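Local coordinates for mandelate racemase/muconate lactonizing enzyme family protein (Azoarcus sp., PDB 2QDE) that belongs to the mandelate racemase/muconate lactonizing enzyme family of the enolase superfamily and holds a barium ion in its metal site, at residues D63-M68 against N101-T106; M68-F73 against A383-T388; K270-G275 against G303-P308. All blocks are in the same frame, centred on the assembly; numbering follows the deposited sequence.

Contact 1 (D63-M68 against N101-T106); sequences DSITSM and NQAKAT
Ile65 and Ala103 meet where two helices of the enolase-type N-terminal domain pack together. In this alpha+beta domain a small antiparallel sheet is followed by a group of helices. The two helices here are 62-78 and 101-119. Their backbones come close at this point, with CA of Ile65 and CA of Ala103 4.8 Å apart. The small side chain of Ala103 is consistent with so close an approach.

Ile65 buries the most surface, and its two branches take different partners. CG2 stands anti to the backbone N and lies against the backbone of the facing helix. It is 3.9 Å from CA of Ala103 and equally far from CB of Ala103. The other branch, CG1, lies beside the backbone N (chi1 -60°). Its extension carries CD1 along to Gln102. Val34 of strand 31-40 also touches Ile65, so the isoleucine fills the seam between the helices and the sheet.

Gln102 gives its aliphatic part to the contact. Its chain is extended, and CD1 of Ile65 rests 3.8 Å from CG of Gln102. The same methyl also lies alongside the amide carbon and oxygen. The polar end is held elsewhere: NE2 bonds the carbonyl oxygens of Ala50 and Asp52. These bonds probably hold the amide in place, and the stem lies against the isoleucine.

Helix 62-78 also meets a second subunit, where Ser64 packs on Ser64 of that chain.

One turn after Gln102, Thr106 folds its hydroxyl back onto its own helix. The carbonyl oxygen of Gln102 takes two bonds there, from N and from OG1 of Thr106, which reach it from opposite faces of its plane. The OG1 bond is 2.8 Å long, with the donor tilted 27° from the carbonyl plane of Gln102.

Contact 2 (M68-F73 against A383-T388); sequences MICDFF and AARVVT
Arg385 reaches from strand 385-387 to helix 62-78 and grips Asp71 in a two-pronged salt bridge. Its chain is extended, with CG anti to the backbone N (chi1 -176°), which carries the guanidinium across to the helix. The grip is end-on. NH2 of Arg385 is modelled 2.5 Å from OD1 of Asp71, a length too short to be taken literally. NH1 of Arg385 lies 3.0 Å from OD2 of Asp71. The pairing is not flat: the two planes are turned 63° apart, and both oxygens are met from above the carboxylate plane. OD2 also accepts a bond from Ser67 OG, a turn earlier in the helix.

Cys70 packs against the same arginine. Its CB sits over one face of the guanidinium, 3.6 Å from NE of Arg385, offset toward the rim. Its SG lies along the aliphatic stem of Arg385.

Val387 turns toward the helix. CG2 of Val387 is 3.6 Å from CB of Cys70.

The helix here contains a pi-type turn, in which Phe73 N bonds the carbonyl oxygen of Met68. Helix and strand run nearly parallel, 19° apart, and the axes of these short segments approach to 8.8 Å. Strand 385-387 is the outermost strand, within this chain, of the antiparallel N-terminal sheet. It pairs with strand 5-15, whose Val10 also touches Cys70.

Contact 3 (K270-G275 against G303-P308); sequences KTQKAG and GLEASP
The short helix 271-274 and the start of helix 303-315 stand well apart, with their nearest CA atoms, those of Gln272 and Glu305, 9.8 Å from each other. Long side chains and a water therefore cross the gap.

Gln272 and Glu305 make the direct link. NE2 of Gln272 donates to OE2 of Glu305 over 3.0 Å, and the bond is nearly straight at 170°. The amide and carboxylate planes are almost coplanar, 8° apart. The acceptor lies in the plane of the amide, and OE2 uses its anti lone pair, the one away from OE1. Both chains bend at chi2 to bring their ends together. In Glu305, CG leaves anti to the backbone N before this bend (chi2 -80°).

Each partner is held a second time. NE2 of Gln272 also donates to the carbonyl oxygen of Ala50, and OE2 of Glu305 also accepts from the backbone N of Met299. These second bonds probably help to fix how far the two flat groups can rotate. Both residues are buried.

These helices belong to the enolase-type C-terminal barrel domain. Helix 271-274 follows barrel strand 266-269, and helix 303-315 comes after strand 294-296. Ala50, by contrast, follows strand 45-49 of the N-terminal sheet, so the amide of Gln272 joins the two domains.

A second bridge runs through water. It lies 2.9 Å from OG1 of Thr271, and it donates to the backbone O of Glu305 over 2.9 Å.

Beyond it, Thr271 and Pro308 both touch Phe109 of helix 101-119 and Leu277 of helix 277-290. Within helix 303-315, OG of Ser307 donates to the carbonyl oxygen of Gly303, 2.9 Å away.

Contacts 1 and 2 use successive turns of helix 62-78 and share Met68. Their centres are 10 Å apart. Lys104 of contact 1 packs on Phe73 of contact 2, with CG of Lys104 3.7 Å from CZ of Phe73. Both contacts also touch the second subunit. Contact 1 meets contact 3 across the domain boundary: ND2 of Asn101 lies 2.8 Å from O of Lys273, a probable hydrogen bond. Contacts 2 and 3 do not touch; their nearest atoms are about 8 Å apart. Contact 3 does not touch the metal: the side chain of Gln272 is about 12 Å from the barium ion. Lys273 forms a salt bridge with Asp246, a residue of that metal site.

Contact 1 (D63-M68 against N101-T106)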
loop_
_atom_site.group_PDB
_atom_site.type_symbol
_atom_site.label_atom_id
_atom_site.label_comp_id
_atom_site.label_asym_id
_atom_site.label_seq_id
_atom_site.Cartn_x
_atom_site.Cartn_y
_atom_site.Cartn_z
ATOM N N ASP A 63 -33.410 28.012 10.813
ATOM C CA ASP A 63 -33.021 29.158 9.997
ATOM C C ASP A 63 -32.073 28.784 8.854
ATOM O O ASP A 63 -32.181 29.341 7.762
ATOM C CB ASP A 63 -32.431 30.270 10.884
ATOM C CG ASP A 63 -33.492 30.923 11.788
ATOM O OD1 ASP A 63 -34.699 30.667 11.571
ATOM O OD2 ASP A 63 -33.129 31.697 12.708
ATOM N N SER A 64 -31.163 27.832 9.092
ATOM C CA SER A 64 -30.237 27.368 8.049
ATOM C C SER A 64 -31.031 26.884 6.854
ATOM O O SER A 64 -30.853 27.337 5.730
ATOM C CB SER A 64 -29.405 26.169 8.521
ATOM O OG SER A 64 -28.480 26.544 9.501
ATOM N N ILE A 65 -31.894 25.917 7.122
ATOM C CA ILE A 65 -32.719 25.313 6.097
ATOM C C ILE A 65 -33.630 26.332 5.415
ATOM O O ILE A 65 -33.746 26.353 4.188
ATOM C CB ILE A 65 -33.558 24.177 6.708
ATOM C CG1 ILE A 65 -32.617 23.124 7.309
ATOM C CG2 ILE A 65 -34.471 23.563 5.648
ATOM C CD1 ILE A 65 -33.304 22.096 8.191
ATOM N N THR A 66 -34.259 27.188 6.211
ATOM C CA THR A 66 -35.161 28.181 5.658
ATOM C C THR A 66 -34.447 29.134 4.714
ATOM O O THR A 66 -34.944 29.428 3.628
ATOM C CB THR A 66 -35.859 28.985 6.775
ATOM O OG1 THR A 66 -36.683 28.103 7.551
ATOM C CG2 THR A 66 -36.729 30.089 6.174
ATOM N N SER A 67 -33.273 29.607 5.113
ATOM C CA SER A 67 -32.540 30.532 4.268
ATOM C C SER A 67 -32.003 29.867 3.006
ATOM O O SER A 67 -32.170 30.391 1.904
ATOM C CB SER A 67 -31.388 31.167 5.039
ATOM O OG SER A 67 -30.718 32.101 4.215
ATOM N N MET A 68 -31.364 28.709 3.148
ATOM C CA MET A 68 -30.821 28.063 1.962
ATOM C C MET A 68 -31.919 27.740 0.957
ATOM O O MET A 68 -31.746 27.953 -0.238
ATOM C CB MET A 68 -30.048 26.792 2.324
ATOM C CG MET A 68 -29.217 26.246 1.156
ATOM S SD MET A 68 -28.077 27.474 0.459
ATOM C CE MET A 68 -27.001 27.726 1.800
ATOM N N ASN A 101 -27.070 19.145 3.695
ATOM C CA ASN A 101 -27.746 17.910 3.319
ATOM C C ASN A 101 -29.209 17.819 3.749
ATOM O O ASN A 101 -30.042 17.350 2.978
ATOM C CB ASN A 101 -26.976 16.709 3.874
ATOM C CG ASN A 101 -25.565 16.626 3.325
ATOM O OD1 ASN A 101 -24.842 17.622 3.292
ATOM N ND2 ASN A 101 -25.165 15.436 2.895
ATOM N N GLN A 102 -29.526 18.260 4.965
ATOM C CA GLN A 102 -30.908 18.178 5.442
ATOM C C GLN A 102 -31.848 19.100 4.666
ATOM O O GLN A 102 -32.998 18.742 4.401
ATOM C CB GLN A 102 -30.972 18.490 6.936
ATOM C CG GLN A 102 -32.372 18.430 7.537
ATOM C CD GLN A 102 -32.349 18.430 9.055
ATOM O OE1 GLN A 102 -31.433 18.968 9.665
ATOM N NE2 GLN A 102 -33.365 17.833 9.671
ATOM N N ALA A 103 -31.352 20.282 4.307
ATOM C CA ALA A 103 -32.134 21.247 3.538
ATOM C C ALA A 103 -32.385 20.664 2.147
ATOM O O ALA A 103 -33.501 20.726 1.628
ATOM C CB ALA A 103 -31.382 22.563 3.430
ATOM N N LYS A 104 -31.338 20.096 1.554
ATOM C CA LYS A 104 -31.448 19.489 0.229
ATOM C C LYS A 104 -32.414 18.306 0.285
ATOM O O LYS A 104 -33.247 18.128 -0.606
ATOM C CB LYS A 104 -30.081 18.995 -0.258
ATOM C CG LYS A 104 -29.062 20.087 -0.550
ATOM C CD LYS A 104 -27.686 19.476 -0.824
ATOM C CE LYS A 104 -26.669 20.527 -1.233
ATOM N NZ LYS A 104 -25.285 19.982 -1.286
ATOM N N ALA A 105 -32.300 17.504 1.339
ATOM C CA ALA A 105 -33.159 16.339 1.506
ATOM C C ALA A 105 -34.625 16.758 1.556
ATOM O O ALA A 105 -35.482 16.131 0.942
ATOM C CB ALA A 105 -32.792 15.595 2.780
ATOM N N THR A 106 -34.903 17.823 2.297
ATOM C CA THR A 106 -36.259 18.324 2.432
ATOM C C THR A 106 -36.865 18.682 1.076
ATOM O O THR A 106 -38.032 18.378 0.806
ATOM C CB THR A 106 -36.281 19.544 3.351
ATOM O OG1 THR A 106 -35.772 19.165 4.634
ATOM C CG2 THR A 106 -37.701 20.069 3.516
#

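Contact 2 (M68-F73 against A383-T388)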
loop_
_atom_site.group_PDB
_atom_site.type_symbol
_atom_site.label_atom_id
_atom_site.label_comp_id
_atom_site.label_asym_id
_atom_site.label_seq_id
_atom_site.Cartn_x
_atom_site.Cartn_y
_atom_site.Cartn_z
ATOM N N MET A 68 -31.364 28.709 3.148
ATOM C CA MET A 68 -30.821 28.063 1.962
ATOM C C MET A 68 -31.919 27.740 0.957
ATOM O O MET A 68 -31.746 27.953 -0.238
ATOM C CB MET A 68 -30.048 26.792 2.324
ATOM C CG MET A 68 -29.217 26.246 1.156
ATOM S SD MET A 68 -28.077 27.474 0.459
ATOM C CE MET A 68 -27.001 27.726 1.800
ATOM N N ILE A 69 -33.053 27.246 1.435
ATOM C CA ILE A 69 -34.150 26.912 0.533
ATOM C C ILE A 69 -34.792 28.159 -0.084
ATOM O O ILE A 69 -35.007 28.219 -1.291
ATOM C CB ILE A 69 -35.249 26.098 1.259
ATOM C CG1 ILE A 69 -34.717 24.711 1.630
ATOM C CG2 ILE A 69 -36.481 25.962 0.368
ATOM C CD1 ILE A 69 -35.743 23.818 2.298
ATOM N N CYS A 70 -35.086 29.151 0.746
ATOM C CA CYS A 70 -35.733 30.365 0.261
ATOM C C CYS A 70 -34.852 31.384 -0.448
ATOM O O CYS A 70 -35.249 31.936 -1.478
ATOM C CB CYS A 70 -36.477 31.034 1.412
ATOM S SG CYS A 70 -37.862 30.035 1.997
ATOM N N ASP A 71 -33.659 31.629 0.080
ATOM C CA ASP A 71 -32.755 32.607 -0.518
ATOM C C ASP A 71 -31.912 32.083 -1.670
ATOM O O ASP A 71 -31.367 32.871 -2.445
ATOM C CB ASP A 71 -31.819 33.190 0.547
ATOM C CG ASP A 71 -32.549 34.048 1.565
ATOM O OD1 ASP A 71 -33.297 34.953 1.143
ATOM O OD2 ASP A 71 -32.370 33.828 2.779
ATOM N N PHE A 72 -31.803 30.762 -1.785
ATOM C CA PHE A 72 -30.990 30.163 -2.834
ATOM C C PHE A 72 -31.684 29.124 -3.708
ATOM O O PHE A 72 -31.870 29.347 -4.905
ATOM C CB PHE A 72 -29.734 29.551 -2.212
ATOM C CG PHE A 72 -28.792 30.571 -1.651
ATOM C CD1 PHE A 72 -27.836 31.175 -2.467
ATOM C CD2 PHE A 72 -28.890 30.969 -0.320
ATOM C CE1 PHE A 72 -26.990 32.164 -1.964
ATOM C CE2 PHE A 72 -28.048 31.957 0.192
ATOM C CZ PHE A 72 -27.097 32.555 -0.632
ATOM N N PHE A 73 -32.059 27.990 -3.127
ATOM C CA PHE A 73 -32.700 26.954 -3.923
ATOM C C PHE A 73 -33.934 27.461 -4.671
ATOM O O PHE A 73 -34.085 27.197 -5.866
ATOM C CB PHE A 73 -33.076 25.750 -3.050
ATOM C CG PHE A 73 -31.887 25.033 -2.448
ATOM C CD1 PHE A 73 -30.638 25.060 -3.078
ATOM C CD2 PHE A 73 -32.024 24.310 -1.258
ATOM C CE1 PHE A 73 -29.537 24.376 -2.532
ATOM C CE2 PHE A 73 -30.928 23.622 -0.707
ATOM C CZ PHE A 73 -29.686 23.660 -1.350
ATOM N N ALA A 383 -42.150 32.876 11.887
ATOM C CA ALA A 383 -43.232 32.847 10.924
ATOM C C ALA A 383 -42.809 32.070 9.687
ATOM O O ALA A 383 -41.618 31.912 9.418
ATOM C CB ALA A 383 -43.622 34.271 10.541
ATOM N N ALA A 384 -43.792 31.575 8.947
ATOM C CA ALA A 384 -43.519 30.835 7.731
ATOM C C ALA A 384 -42.960 31.815 6.716
ATOM O O ALA A 384 -43.281 33.003 6.753
ATOM C CB ALA A 384 -44.803 30.212 7.195
ATOM N N ARG A 385 -42.117 31.325 5.814
ATOM C CA ARG A 385 -41.555 32.185 4.792
ATOM C C ARG A 385 -42.020 31.715 3.419
ATOM O O ARG A 385 -42.051 30.513 3.145
ATOM C CB ARG A 385 -40.032 32.181 4.861
ATOM C CG ARG A 385 -39.440 33.132 3.867
ATOM C CD ARG A 385 -37.964 33.334 4.073
ATOM N NE ARG A 385 -37.426 34.174 3.009
ATOM C CZ ARG A 385 -36.138 34.422 2.846
ATOM N NH1 ARG A 385 -35.261 33.886 3.684
ATOM N NH2 ARG A 385 -35.731 35.207 1.857
ATOM N N VAL A 386 -42.382 32.665 2.559
ATOM C CA VAL A 386 -42.874 32.342 1.222
ATOM C C VAL A 386 -42.122 33.099 0.131
ATOM O O VAL A 386 -41.831 34.289 0.266
ATOM C CB VAL A 386 -44.390 32.657 1.105
ATOM C CG1 VAL A 386 -44.903 32.304 -0.281
ATOM C CG2 VAL A 386 -45.163 31.878 2.158
ATOM N N VAL A 387 -41.802 32.389 -0.946
ATOM C CA VAL A 387 -41.086 32.958 -2.074
ATOM C C VAL A 387 -41.847 32.612 -3.343
ATOM O O VAL A 387 -42.207 31.456 -3.558
ATOM C CB VAL A 387 -39.659 32.372 -2.214
ATOM C CG1 VAL A 387 -38.869 33.178 -3.237
ATOM C CG2 VAL A 387 -38.947 32.369 -0.871
ATOM N N THR A 388 -42.099 33.619 -4.174
ATOM C CA THR A 388 -42.800 33.419 -5.437
ATOM C C THR A 388 -41.922 33.959 -6.556
ATOM O O THR A 388 -42.201 33.633 -7.728
ATOM C CB THR A 388 -44.163 34.159 -5.478
ATOM O OG1 THR A 388 -43.957 35.541 -5.167
ATOM C CG2 THR A 388 -45.135 33.569 -4.464
#

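Contact 3 (K270-G275 against G303-P308)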
loop_
_atom_site.group_PDB
_atom_site.type_symbol
_atom_site.label_atom_id
_atom_site.label_comp_id
_atom_site.label_asym_id
_atom_site.label_seq_id
_atom_site.Cartn_x
_atom_site.Cartn_y
_atom_site.Cartn_z
ATOM N N LYS A 270 -29.466 7.841 7.168
ATOM C CA LYS A 270 -30.618 8.692 7.472
ATOM C C LYS A 270 -30.825 9.444 6.170
ATOM O O LYS A 270 -29.862 9.934 5.581
ATOM C CB LYS A 270 -30.346 9.685 8.614
ATOM C CG LYS A 270 -30.338 9.062 10.004
ATOM C CD LYS A 270 -30.433 10.128 11.086
ATOM C CE LYS A 270 -30.375 9.527 12.490
ATOM N NZ LYS A 270 -29.083 8.854 12.748
ATOM N N THR A 271 -32.063 9.514 5.697
ATOM C CA THR A 271 -32.333 10.212 4.452
ATOM C C THR A 271 -31.861 11.662 4.500
ATOM O O THR A 271 -31.428 12.205 3.491
ATOM C CB THR A 271 -33.835 10.156 4.087
ATOM O OG1 THR A 271 -34.624 10.487 5.234
ATOM C CG2 THR A 271 -34.207 8.760 3.617
ATOM N N GLN A 272 -31.923 12.282 5.673
ATOM C CA GLN A 272 -31.481 13.668 5.800
ATOM C C GLN A 272 -29.955 13.790 5.765
ATOM O O GLN A 272 -29.417 14.814 5.352
ATOM C CB GLN A 272 -32.028 14.295 7.091
ATOM C CG GLN A 272 -33.543 14.467 7.095
ATOM C CD GLN A 272 -34.272 13.304 7.732
ATOM O OE1 GLN A 272 -33.787 12.170 7.732
ATOM N NE2 GLN A 272 -35.458 13.579 8.276
ATOM N N LYS A 273 -29.256 12.747 6.200
ATOM C CA LYS A 273 -27.798 12.772 6.187
ATOM C C LYS A 273 -27.318 12.600 4.750
ATOM O O LYS A 273 -26.423 13.313 4.284
ATOM C CB LYS A 273 -27.241 11.646 7.060
ATOM C CG LYS A 273 -25.723 11.562 7.075
ATOM C CD LYS A 273 -25.224 10.421 7.962
ATOM C CE LYS A 273 -25.756 9.063 7.503
ATOM N NZ LYS A 273 -25.160 7.940 8.289
ATOM N N ALA A 274 -27.930 11.647 4.055
ATOM C CA ALA A 274 -27.587 11.351 2.665
ATOM C C ALA A 274 -27.857 12.552 1.764
ATOM O O ALA A 274 -27.134 12.783 0.794
ATOM C CB ALA A 274 -28.380 10.142 2.176
ATOM N N GLY A 275 -28.916 13.299 2.080
ATOM C CA GLY A 275 -29.251 14.470 1.290
ATOM C C GLY A 275 -30.508 14.345 0.447
ATOM O O GLY A 275 -30.743 15.176 -0.428
ATOM N N GLY A 303 -45.355 11.862 11.182
ATOM C CA GLY A 303 -45.594 10.768 10.259
ATOM C C GLY A 303 -45.124 11.189 8.878
ATOM O O GLY A 303 -44.841 10.346 8.016
ATOM N N LEU A 304 -45.040 12.502 8.660
ATOM C CA LEU A 304 -44.580 13.011 7.377
ATOM C C LEU A 304 -43.069 12.837 7.285
ATOM O O LEU A 304 -42.548 12.468 6.239
ATOM C CB LEU A 304 -44.942 14.490 7.196
ATOM C CG LEU A 304 -44.468 15.096 5.864
ATOM C CD1 LEU A 304 -45.017 14.275 4.707
ATOM C CD2 LEU A 304 -44.934 16.539 5.742
ATOM N N GLU A 305 -42.369 13.103 8.382
ATOM C CA GLU A 305 -40.918 12.945 8.408
ATOM C C GLU A 305 -40.560 11.480 8.146
ATOM O O GLU A 305 -39.583 11.177 7.456
ATOM C CB GLU A 305 -40.367 13.377 9.776
ATOM C CG GLU A 305 -38.846 13.324 9.928
ATOM C CD GLU A 305 -38.300 11.925 10.204
ATOM O OE1 GLU A 305 -39.004 11.116 10.852
ATOM O OE2 GLU A 305 -37.152 11.639 9.789
ATOM N N ALA A 306 -41.361 10.568 8.688
ATOM C CA ALA A 306 -41.086 9.142 8.514
ATOM C C ALA A 306 -41.385 8.594 7.119
ATOM O O ALA A 306 -40.816 7.577 6.714
ATOM C CB ALA A 306 -41.859 8.343 9.554
ATOM N N SER A 307 -42.256 9.270 6.376
ATOM C CA SER A 307 -42.655 8.797 5.046
ATOM C C SER A 307 -41.602 8.578 3.958
ATOM O O SER A 307 -41.570 7.512 3.345
ATOM C CB SER A 307 -43.764 9.685 4.489
ATOM O OG SER A 307 -44.952 9.451 5.210
ATOM N N PRO A 308 -40.745 9.574 3.682
ATOM C CA PRO A 308 -39.744 9.331 2.632
ATOM C C PRO A 308 -38.979 8.028 2.893
ATOM O O PRO A 308 -38.844 7.179 2.007
ATOM C CB PRO A 308 -38.846 10.568 2.715
ATOM C CG PRO A 308 -39.800 11.638 3.163
ATOM C CD PRO A 308 -40.607 10.932 4.243
HETATM O O HOH W 1 -37.438 10.279 5.734
#